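Transcriptional regulator (LacI family) (PDB 3G85) probably acts as a DNA-binding transcription factor of the LacI family, its periplasmic-binding-protein-like core resembling the effector-sensing part of such repressors. Local coordinates at residues Ser171-Gly174 against Gly175-Ala179; Gly202-Ser205 against Val206-Arg210; Asp227-Tyr230 against Thr231-Thr235. All coordinates share one frame; numbering follows the deposited sequence.

Interaction 1. Residues Ser171-Gly174 against Gly175-Ala179; sequences SIHG and GVDAA
His173 and Asp177, one turn apart at the start of helix 172-182, bring their side chains together on the outer surface of the helix. With CG anti to the backbone N (chi1 -177°), the imidazole leans forward, toward the C-terminal end, where Asp177 sits. The carboxylate comes over one ring face near its rim, with Asp177 OD2 3.4 Å from His173 NE2, and the two planes stand 71° apart. Because OD2 lies above the ring plane and not in it, this pair is no hydrogen bond. A water joins the groups instead, donating to Asp177 OD2 at 2.7 Å and lying 2.5 Å from His173 NE2, a notably short distance.

The backbone bonds belong to the first helical turns. Ser171 is the N-cap: its OG accepts from Gly174 N at 2.9 Å, while its carbonyl O takes the N-H of Gly175. Val176 N bonds to Ile172 O, Asp177 N to His173 O at 2.9 Å (N-H...O 171°), and Ala178 N to Gly174 O.

Val176 CG2, beside its own backbone N, packs 3.4 Å from the carbonyl Ile172 O, a methyl-on-carbonyl contact; the Val176 side chain also reaches Ser205 and Val206 of helix 197-209.

Chemically, the serine cap satisfies an amide that has no preceding turn to bond to. The carboxylate near the ring would probably favour a protonated imidazole, and the water links two polar groups that meet without a direct bond.

Interaction 2. Residues Gly202-Ser205 against Val206-Arg210; sequences GVIS and VLNKR
The beta-alpha-beta unit formed by strand 191-194, helix 197-209 and strand 219-224 contains this contact, which spans the last two turns of its helix. Val203 and Leu207 lie side by side on the buried flank, pointing the same way, and Val203 CG1 is 3.9 Å from Leu207 CG. Leu207 CG sits beside its own backbone N (chi1 -57°), a turn that also brings it to 3.3 Å from Val203 O.

Ile204 and Asn208 form the second pair, again with their side chains running alongside each other. The branch methyl CG2 of Ile204 meets the amide nitrogen ND2 of Asn208 at 3.5 Å. That nitrogen has its hydrogen-bond partner elsewhere, in Thr235 O, so the methyl flanks an amide probably held in its orientation by a carbonyl well along the chain.

Four successive i to i+4 bonds tie the backbone together, with uneven quality. Leu207 N to Val203 O is 2.9 Å and almost straight at 176°; Asn208 N to Ile204 O is 2.8 Å. Val206 N to Gly202 O, at 3.3 Å, is weak, and Lys209 N to Ser205 O is 3.2 Å. The Lys209 side chain bends at its third torsion and leads away from this turn.

Among its neighbours, one flank of the helix packs on strand 219-224, where Val203, Ile204 and Leu207 all meet Ile220. From loops, Ile214 touches Ile204 and Leu207, and Val238 touches Ile204, whereas Ser205 and Val206 lean on Val176 of helix 172-182.

Interaction 3. Residues Asp227-Tyr230 against Thr231-Thr235; sequences DREY and TEFST
Arg228 O collects several polar contacts between Asp227-Tyr230 and Thr231-Thr235. Glu232 N donates to Arg228 O at 3.0 Å and Thr231 N does so weakly, while Thr231 OG1 lies 3.2 Å from the same oxygen; this hydroxyl accepts a hydrogen bond from Arg279 NH1. One step on, Phe233 N bonds to Glu229 O at 3.2 Å as the chain leaves the helix.

On the outer side, Glu229 and Glu232 run alongside each other with carboxylate planes 81° apart. A water donates to Glu232 OE1 at 3.0 Å and, more weakly, to Glu229 OE2. Phe233 runs alongside Glu229, with Phe233 CE2 4.1 Å from Glu229 CG, while Glu232 CG sits 3.8 Å above the plane of the Phe233 ring, over the centre of one face.

Further out, Asp227 is the N-cap, its OD1 accepting from Glu229 N at 3.0 Å on the anti side of the carboxylate. Its OD2 makes a salt bridge with Arg32, and Arg228 NE pairs with Asp242.

Glu229 OE2 and Glu232 OE1, 5.0 Å apart and not in contact, may raise each other's proton affinity slightly, an effect that the nearby Arg279 could offset for Glu232. The shared water, donating to both, would ease that repulsion.

In the fold
The three contacts follow one another along the chain, each within a single helix or at its end. Interactions 1 and 2 have centres 10 Å apart and their helices pack directly: Val176 CG2 lies 3.4 Å from Gly202 O, and Ala179 CB 3.7 Å from Val206 CB. Interactions 2 and 3, centre to centre 15 Å, come closest at Asn208 ND2 and Thr235 O, 2.7 Å apart. Interactions 1 and 3 do not touch, with nearest atoms about 7 Å apart, but helix 197-209 touches both. All three lie in the periplasmic-binding-protein-like region; the Arg32 salt bridge of interaction 3 ties this part, with the mixed sheet, to the part with the parallel sheet.

Interaction 1. Residues Ser171-Gly174 against Gly175-Ala179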
ATOM      1  N   SER A 171      -1.508   7.575 -10.595  1.00 25.93           N
ATOM      2  CA  SER A 171      -1.956   8.960 -10.354  1.00 25.34           C
ATOM      3  C   SER A 171      -3.385   9.039 -10.841  1.00 25.07           C
ATOM      4  O   SER A 171      -3.864   8.096 -11.525  1.00 23.31           O
ATOM      5  CB  SER A 171      -1.078   9.968 -11.103  1.00 25.28           C
ATOM      6  OG  SER A 171      -1.217   9.820 -12.511  1.00 27.46           O
ATOM      7  N   ILE A 172      -4.074  10.128 -10.496  1.00 23.25           N
ATOM      8  CA  ILE A 172      -5.412  10.321 -11.011  1.00 23.91           C
ATOM      9  C   ILE A 172      -5.367  10.427 -12.546  1.00 24.39           C
ATOM     10  O   ILE A 172      -6.189   9.811 -13.261  1.00 22.96           O
ATOM     11  CB  ILE A 172      -6.106  11.527 -10.363  1.00 24.42           C
ATOM     12  CG1 ILE A 172      -6.240  11.274  -8.841  1.00 24.82           C
ATOM     13  CG2 ILE A 172      -7.517  11.743 -10.966  1.00 25.05           C
ATOM     14  CD1 ILE A 172      -6.942  12.390  -8.118  1.00 27.36           C
ATOM     15  N   HIS A 173      -4.417  11.204 -13.060  1.00 24.70           N
ATOM     16  CA  HIS A 173      -4.253  11.284 -14.543  1.00 26.45           C
ATOM     17  C   HIS A 173      -3.977   9.909 -15.155  1.00 24.98           C
ATOM     18  O   HIS A 173      -4.485   9.585 -16.233  1.00 25.55           O
ATOM     19  CB  HIS A 173      -3.160  12.302 -14.928  1.00 27.37           C
ATOM     20  CG  HIS A 173      -2.999  12.483 -16.406  1.00 36.89           C
ATOM     21  ND1 HIS A 173      -4.072  12.672 -17.262  1.00 44.04           N
ATOM     22  CD2 HIS A 173      -1.893  12.486 -17.190  1.00 43.44           C
ATOM     23  CE1 HIS A 173      -3.634  12.800 -18.504  1.00 44.94           C
ATOM     24  NE2 HIS A 173      -2.313  12.694 -18.488  1.00 47.01           N
ATOM     25  N   GLY A 174      -3.175   9.090 -14.478  1.00 24.47           N
ATOM     26  CA  GLY A 174      -2.949   7.709 -14.923  1.00 24.14           C
ATOM     27  C   GLY A 174      -4.242   6.898 -15.000  1.00 23.54           C
ATOM     28  O   GLY A 174      -4.427   6.120 -15.935  1.00 24.09           O
ATOM     29  N   GLY A 175      -5.130   7.070 -14.017  1.00 23.42           N
ATOM     30  CA  GLY A 175      -6.436   6.414 -14.019  1.00 23.38           C
ATOM     31  C   GLY A 175      -7.295   6.908 -15.174  1.00 24.27           C
ATOM     32  O   GLY A 175      -8.044   6.131 -15.792  1.00 22.72           O
ATOM     33  N   VAL A 176      -7.210   8.202 -15.442  1.00 23.57           N
ATOM     34  CA  VAL A 176      -7.936   8.798 -16.568  1.00 24.97           C
ATOM     35  C   VAL A 176      -7.431   8.144 -17.879  1.00 25.07           C
ATOM     36  O   VAL A 176      -8.231   7.632 -18.630  1.00 26.19           O
ATOM     37  CB  VAL A 176      -7.802  10.346 -16.611  1.00 24.66           C
ATOM     38  CG1 VAL A 176      -8.316  10.911 -17.956  1.00 25.80           C
ATOM     39  CG2 VAL A 176      -8.597  10.978 -15.424  1.00 25.96           C
ATOM     40  N   ASP A 177      -6.116   8.110 -18.097  1.00 24.83           N
ATOM     41  CA  ASP A 177      -5.550   7.479 -19.284  1.00 25.31           C
ATOM     42  C   ASP A 177      -5.963   5.996 -19.439  1.00 25.97           C
ATOM     43  O   ASP A 177      -6.327   5.545 -20.547  1.00 24.89           O
ATOM     44  CB  ASP A 177      -4.035   7.652 -19.295  1.00 26.53           C
ATOM     45  CG  ASP A 177      -3.600   9.086 -19.549  1.00 28.80           C
ATOM     46  OD1 ASP A 177      -4.426   9.925 -19.961  1.00 33.39           O
ATOM     47  OD2 ASP A 177      -2.409   9.379 -19.290  1.00 34.23           O
ATOM     48  N   ALA A 178      -5.965   5.258 -18.326  1.00 24.28           N
ATOM     49  CA  ALA A 178      -6.299   3.846 -18.331  1.00 24.30           C
ATOM     50  C   ALA A 178      -7.776   3.624 -18.677  1.00 24.57           C
ATOM     51  O   ALA A 178      -8.104   2.697 -19.418  1.00 25.62           O
ATOM     52  CB  ALA A 178      -5.952   3.195 -16.965  1.00 22.80           C
ATOM     53  N   ALA A 179      -8.669   4.460 -18.143  1.00 24.78           N
ATOM     54  CA  ALA A 179     -10.098   4.306 -18.395  1.00 25.48           C
ATOM     55  C   ALA A 179     -10.419   4.564 -19.870  1.00 26.61           C
ATOM     56  O   ALA A 179     -11.328   3.936 -20.432  1.00 26.97           O
ATOM     57  CB  ALA A 179     -10.901   5.261 -17.520  1.00 26.03           C
TER
HETATM   58  O   HOH W   1      -1.060  11.494 -20.353  1.00 51.97           O

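Interaction 2. Residues Gly202-Ser205 against Val206-Arg210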
ATOM      1  N   GLY A 202      -9.394   8.549 -10.987  1.00 20.22           N
ATOM      2  CA  GLY A 202      -9.262   8.933 -12.396  1.00 21.20           C
ATOM      3  C   GLY A 202     -10.259   8.181 -13.280  1.00 21.59           C
ATOM      4  O   GLY A 202     -10.860   8.761 -14.203  1.00 22.28           O
ATOM      5  N   VAL A 203     -10.402   6.887 -13.017  1.00 21.34           N
ATOM      6  CA  VAL A 203     -11.368   6.044 -13.755  1.00 21.76           C
ATOM      7  C   VAL A 203     -12.798   6.593 -13.641  1.00 21.35           C
ATOM      8  O   VAL A 203     -13.499   6.778 -14.635  1.00 21.31           O
ATOM      9  CB  VAL A 203     -11.326   4.598 -13.294  1.00 22.01           C
ATOM     10  CG1 VAL A 203     -12.566   3.822 -13.874  1.00 22.45           C
ATOM     11  CG2 VAL A 203      -9.973   3.933 -13.646  1.00 22.09           C
ATOM     12  N   ILE A 204     -13.218   6.906 -12.428  1.00 21.42           N
ATOM     13  CA  ILE A 204     -14.556   7.423 -12.201  1.00 22.98           C
ATOM     14  C   ILE A 204     -14.738   8.783 -12.889  1.00 23.57           C
ATOM     15  O   ILE A 204     -15.859   9.072 -13.364  1.00 23.19           O
ATOM     16  CB  ILE A 204     -14.849   7.469 -10.688  1.00 24.93           C
ATOM     17  CG1 ILE A 204     -15.105   6.061 -10.192  1.00 24.87           C
ATOM     18  CG2 ILE A 204     -16.030   8.348 -10.352  1.00 30.01           C
ATOM     19  CD1 ILE A 204     -14.698   5.928  -8.747  1.00 32.97           C
ATOM     20  N   SER A 205     -13.663   9.587 -12.984  1.00 22.11           N
ATOM     21  CA  SER A 205     -13.707  10.866 -13.708  1.00 25.18           C
ATOM     22  C   SER A 205     -14.242  10.602 -15.137  1.00 25.56           C
ATOM     23  O   SER A 205     -15.175  11.263 -15.621  1.00 25.68           O
ATOM     24  CB  SER A 205     -12.309  11.508 -13.766  1.00 24.14           C
ATOM     25  OG  SER A 205     -12.271  12.703 -14.526  1.00 29.62           O
ATOM     26  N   VAL A 206     -13.646   9.610 -15.784  1.00 26.52           N
ATOM     27  CA  VAL A 206     -13.978   9.282 -17.178  1.00 28.13           C
ATOM     28  C   VAL A 206     -15.366   8.633 -17.269  1.00 28.40           C
ATOM     29  O   VAL A 206     -16.188   9.029 -18.105  1.00 29.99           O
ATOM     30  CB  VAL A 206     -12.896   8.389 -17.804  1.00 27.45           C
ATOM     31  CG1 VAL A 206     -13.332   7.898 -19.208  1.00 28.76           C
ATOM     32  CG2 VAL A 206     -11.600   9.141 -17.905  1.00 28.32           C
ATOM     33  N   LEU A 207     -15.640   7.647 -16.418  1.00 28.44           N
ATOM     34  CA  LEU A 207     -16.947   6.985 -16.414  1.00 29.67           C
ATOM     35  C   LEU A 207     -18.097   7.964 -16.170  1.00 31.14           C
ATOM     36  O   LEU A 207     -19.188   7.808 -16.756  1.00 31.74           O
ATOM     37  CB  LEU A 207     -17.003   5.856 -15.379  1.00 28.95           C
ATOM     38  CG  LEU A 207     -15.998   4.706 -15.412  1.00 28.01           C
ATOM     39  CD1 LEU A 207     -16.426   3.677 -14.390  1.00 28.64           C
ATOM     40  CD2 LEU A 207     -15.842   4.064 -16.788  1.00 29.73           C
ATOM     41  N   ASN A 208     -17.881   8.957 -15.302  1.00 30.98           N
ATOM     42  CA  ASN A 208     -18.879  10.007 -15.085  1.00 32.38           C
ATOM     43  C   ASN A 208     -19.127  10.875 -16.338  1.00 34.09           C
ATOM     44  O   ASN A 208     -20.285  11.127 -16.700  1.00 35.22           O
ATOM     45  CB  ASN A 208     -18.493  10.889 -13.896  1.00 31.42           C
ATOM     46  CG  ASN A 208     -18.724  10.194 -12.557  1.00 30.77           C
ATOM     47  OD1 ASN A 208     -19.366   9.143 -12.495  1.00 28.22           O
ATOM     48  ND2 ASN A 208     -18.219  10.793 -11.473  1.00 28.87           N
ATOM     49  N   LYS A 209     -18.054  11.329 -16.982  1.00 35.82           N
ATOM     50  CA  LYS A 209     -18.129  12.115 -18.218  1.00 39.06           C
ATOM     51  C   LYS A 209     -18.879  11.344 -19.316  1.00 40.01           C
ATOM     52  O   LYS A 209     -19.677  11.915 -20.047  1.00 41.00           O
ATOM     53  CB  LYS A 209     -16.726  12.485 -18.738  1.00 38.37           C
ATOM     54  CG  LYS A 209     -16.103  13.739 -18.134  1.00 41.26           C
ATOM     55  CD  LYS A 209     -14.837  14.202 -18.892  1.00 41.36           C
ATOM     56  CE  LYS A 209     -15.190  14.949 -20.191  1.00 47.62           C
ATOM     57  NZ  LYS A 209     -14.122  15.878 -20.720  1.00 49.96           N
ATOM     58  N   ARG A 210     -18.616  10.048 -19.412  1.00 41.06           N
ATOM     59  CA  ARG A 210     -19.210   9.211 -20.436  1.00 42.84           C
ATOM     60  C   ARG A 210     -20.546   8.593 -20.010  1.00 43.90           C
ATOM     61  O   ARG A 210     -21.145   7.827 -20.769  1.00 44.60           O
ATOM     62  CB  ARG A 210     -18.196   8.164 -20.899  1.00 42.54           C
ATOM     63  CG  ARG A 210     -17.029   8.848 -21.592  1.00 43.92           C
ATOM     64  CD  ARG A 210     -16.059   7.932 -22.265  1.00 43.93           C
ATOM     65  NE  ARG A 210     -14.856   8.679 -22.649  1.00 45.74           N
ATOM     66  CZ  ARG A 210     -13.860   8.182 -23.375  1.00 44.14           C
ATOM     67  NH1 ARG A 210     -13.926   6.943 -23.832  1.00 45.49           N
ATOM     68  NH2 ARG A 210     -12.806   8.928 -23.658  1.00 45.72           N
TER

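Interaction 3. Residues Asp227-Tyr230 against Thr231-Thr235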
ATOM      1  N   ASP A 227      -5.261   8.886   1.564  1.00 22.61           N
ATOM      2  CA  ASP A 227      -6.284   9.260   2.542  1.00 23.17           C
ATOM      3  C   ASP A 227      -7.694   8.699   2.218  1.00 21.73           C
ATOM      4  O   ASP A 227      -8.236   8.957   1.159  1.00 21.35           O
ATOM      5  CB  ASP A 227      -6.273  10.796   2.601  1.00 24.25           C
ATOM      6  CG  ASP A 227      -7.008  11.362   3.781  1.00 32.24           C
ATOM      7  OD1 ASP A 227      -8.138  10.897   4.099  1.00 34.47           O
ATOM      8  OD2 ASP A 227      -6.462  12.353   4.348  1.00 38.56           O
ATOM      9  N   ARG A 228      -8.254   7.904   3.132  1.00 20.86           N
ATOM     10  CA  ARG A 228      -9.581   7.280   2.986  1.00 21.35           C
ATOM     11  C   ARG A 228     -10.720   8.259   2.604  1.00 21.25           C
ATOM     12  O   ARG A 228     -11.725   7.852   1.988  1.00 20.56           O
ATOM     13  CB  ARG A 228      -9.979   6.602   4.303  1.00 21.42           C
ATOM     14  CG  ARG A 228      -9.147   5.368   4.698  1.00 21.93           C
ATOM     15  CD  ARG A 228      -9.758   4.765   6.002  1.00 23.72           C
ATOM     16  NE  ARG A 228      -9.143   3.472   6.301  1.00 33.81           N
ATOM     17  CZ  ARG A 228      -9.003   2.937   7.526  1.00 36.91           C
ATOM     18  NH1 ARG A 228      -9.441   3.603   8.600  1.00 39.29           N
ATOM     19  NH2 ARG A 228      -8.423   1.740   7.669  1.00 29.99           N
ATOM     20  N   GLU A 229     -10.595   9.532   2.974  1.00 21.27           N
ATOM     21  CA  GLU A 229     -11.689  10.456   2.698  1.00 22.26           C
ATOM     22  C   GLU A 229     -11.937  10.735   1.200  1.00 22.19           C
ATOM     23  O   GLU A 229     -13.060  11.104   0.809  1.00 22.06           O
ATOM     24  CB  GLU A 229     -11.530  11.777   3.484  1.00 22.53           C
ATOM     25  CG  GLU A 229     -11.987  11.606   4.932  1.00 24.44           C
ATOM     26  CD  GLU A 229     -12.130  12.902   5.703  1.00 28.38           C
ATOM     27  OE1 GLU A 229     -12.228  13.994   5.098  1.00 26.23           O
ATOM     28  OE2 GLU A 229     -12.137  12.803   6.947  1.00 32.07           O
ATOM     29  N   TYR A 230     -10.896  10.618   0.374  1.00 22.25           N
ATOM     30  CA  TYR A 230     -11.075  10.880  -1.059  1.00 23.00           C
ATOM     31  C   TYR A 230     -12.050   9.883  -1.683  1.00 22.83           C
ATOM     32  O   TYR A 230     -12.873  10.233  -2.527  1.00 22.91           O
ATOM     33  CB  TYR A 230      -9.745  10.901  -1.809  1.00 23.53           C
ATOM     34  CG  TYR A 230      -8.908  12.119  -1.522  1.00 25.50           C
ATOM     35  CD1 TYR A 230      -9.235  13.366  -2.070  1.00 24.85           C
ATOM     36  CD2 TYR A 230      -7.781  12.029  -0.714  1.00 24.32           C
ATOM     37  CE1 TYR A 230      -8.461  14.504  -1.800  1.00 26.36           C
ATOM     38  CE2 TYR A 230      -6.990  13.169  -0.438  1.00 26.66           C
ATOM     39  CZ  TYR A 230      -7.339  14.386  -0.989  1.00 27.06           C
ATOM     40  OH  TYR A 230      -6.579  15.497  -0.721  1.00 28.55           O
ATOM     41  N   THR A 231     -11.959   8.631  -1.261  1.00 21.02           N
ATOM     42  CA  THR A 231     -12.865   7.611  -1.792  1.00 20.42           C
ATOM     43  C   THR A 231     -14.172   7.530  -0.975  1.00 21.16           C
ATOM     44  O   THR A 231     -15.178   7.010  -1.472  1.00 20.45           O
ATOM     45  CB  THR A 231     -12.188   6.228  -1.826  1.00 19.77           C
ATOM     46  OG1 THR A 231     -11.597   5.957  -0.542  1.00 17.98           O
ATOM     47  CG2 THR A 231     -11.088   6.190  -2.922  1.00 19.11           C
ATOM     48  N   GLU A 232     -14.162   8.053   0.263  1.00 22.12           N
ATOM     49  CA  GLU A 232     -15.406   8.079   1.067  1.00 23.04           C
ATOM     50  C   GLU A 232     -16.423   9.007   0.405  1.00 23.30           C
ATOM     51  O   GLU A 232     -17.606   8.696   0.334  1.00 22.80           O
ATOM     52  CB  GLU A 232     -15.159   8.547   2.503  1.00 23.08           C
ATOM     53  CG  GLU A 232     -16.419   8.409   3.419  1.00 23.08           C
ATOM     54  CD  GLU A 232     -16.189   8.813   4.853  1.00 26.74           C
ATOM     55  OE1 GLU A 232     -15.071   9.207   5.215  1.00 25.74           O
ATOM     56  OE2 GLU A 232     -17.166   8.772   5.638  1.00 32.03           O
ATOM     57  N   PHE A 233     -15.942  10.138  -0.093  1.00 23.04           N
ATOM     58  CA  PHE A 233     -16.798  11.218  -0.548  1.00 24.03           C
ATOM     59  C   PHE A 233     -16.660  11.552  -2.015  1.00 23.92           C
ATOM     60  O   PHE A 233     -17.096  12.633  -2.443  1.00 24.83           O
ATOM     61  CB  PHE A 233     -16.554  12.481   0.282  1.00 24.12           C
ATOM     62  CG  PHE A 233     -16.801  12.312   1.766  1.00 24.43           C
ATOM     63  CD1 PHE A 233     -18.087  12.135   2.269  1.00 24.79           C
ATOM     64  CD2 PHE A 233     -15.731  12.380   2.661  1.00 25.56           C
ATOM     65  CE1 PHE A 233     -18.331  11.995   3.676  1.00 26.40           C
ATOM     66  CE2 PHE A 233     -15.929  12.269   4.057  1.00 26.34           C
ATOM     67  CZ  PHE A 233     -17.228  12.067   4.576  1.00 25.70           C
ATOM     68  N   SER A 234     -16.033  10.664  -2.791  1.00 23.76           N
ATOM     69  CA  SER A 234     -15.995  10.835  -4.248  1.00 23.45           C
ATOM     70  C   SER A 234     -17.428  10.703  -4.822  1.00 23.71           C
ATOM     71  O   SER A 234     -18.357  10.303  -4.111  1.00 24.30           O
ATOM     72  CB  SER A 234     -15.080   9.801  -4.894  1.00 22.71           C
ATOM     73  OG  SER A 234     -15.419   8.513  -4.400  1.00 22.47           O
ATOM     74  N   THR A 235     -17.601  11.056  -6.090  1.00 24.60           N
ATOM     75  CA  THR A 235     -18.900  10.843  -6.745  1.00 24.98           C
ATOM     76  C   THR A 235     -18.731   9.766  -7.814  1.00 25.21           C
ATOM     77  O   THR A 235     -18.135  10.031  -8.851  1.00 25.76           O
ATOM     78  CB  THR A 235     -19.448  12.167  -7.359  1.00 24.17           C
ATOM     79  OG1 THR A 235     -19.642  13.136  -6.310  1.00 24.02           O
ATOM     80  CG2 THR A 235     -20.806  11.907  -8.055  1.00 26.48           C
TER
HETATM   81  O   HOH W   2     -14.743  11.058   7.509  1.00 42.61           O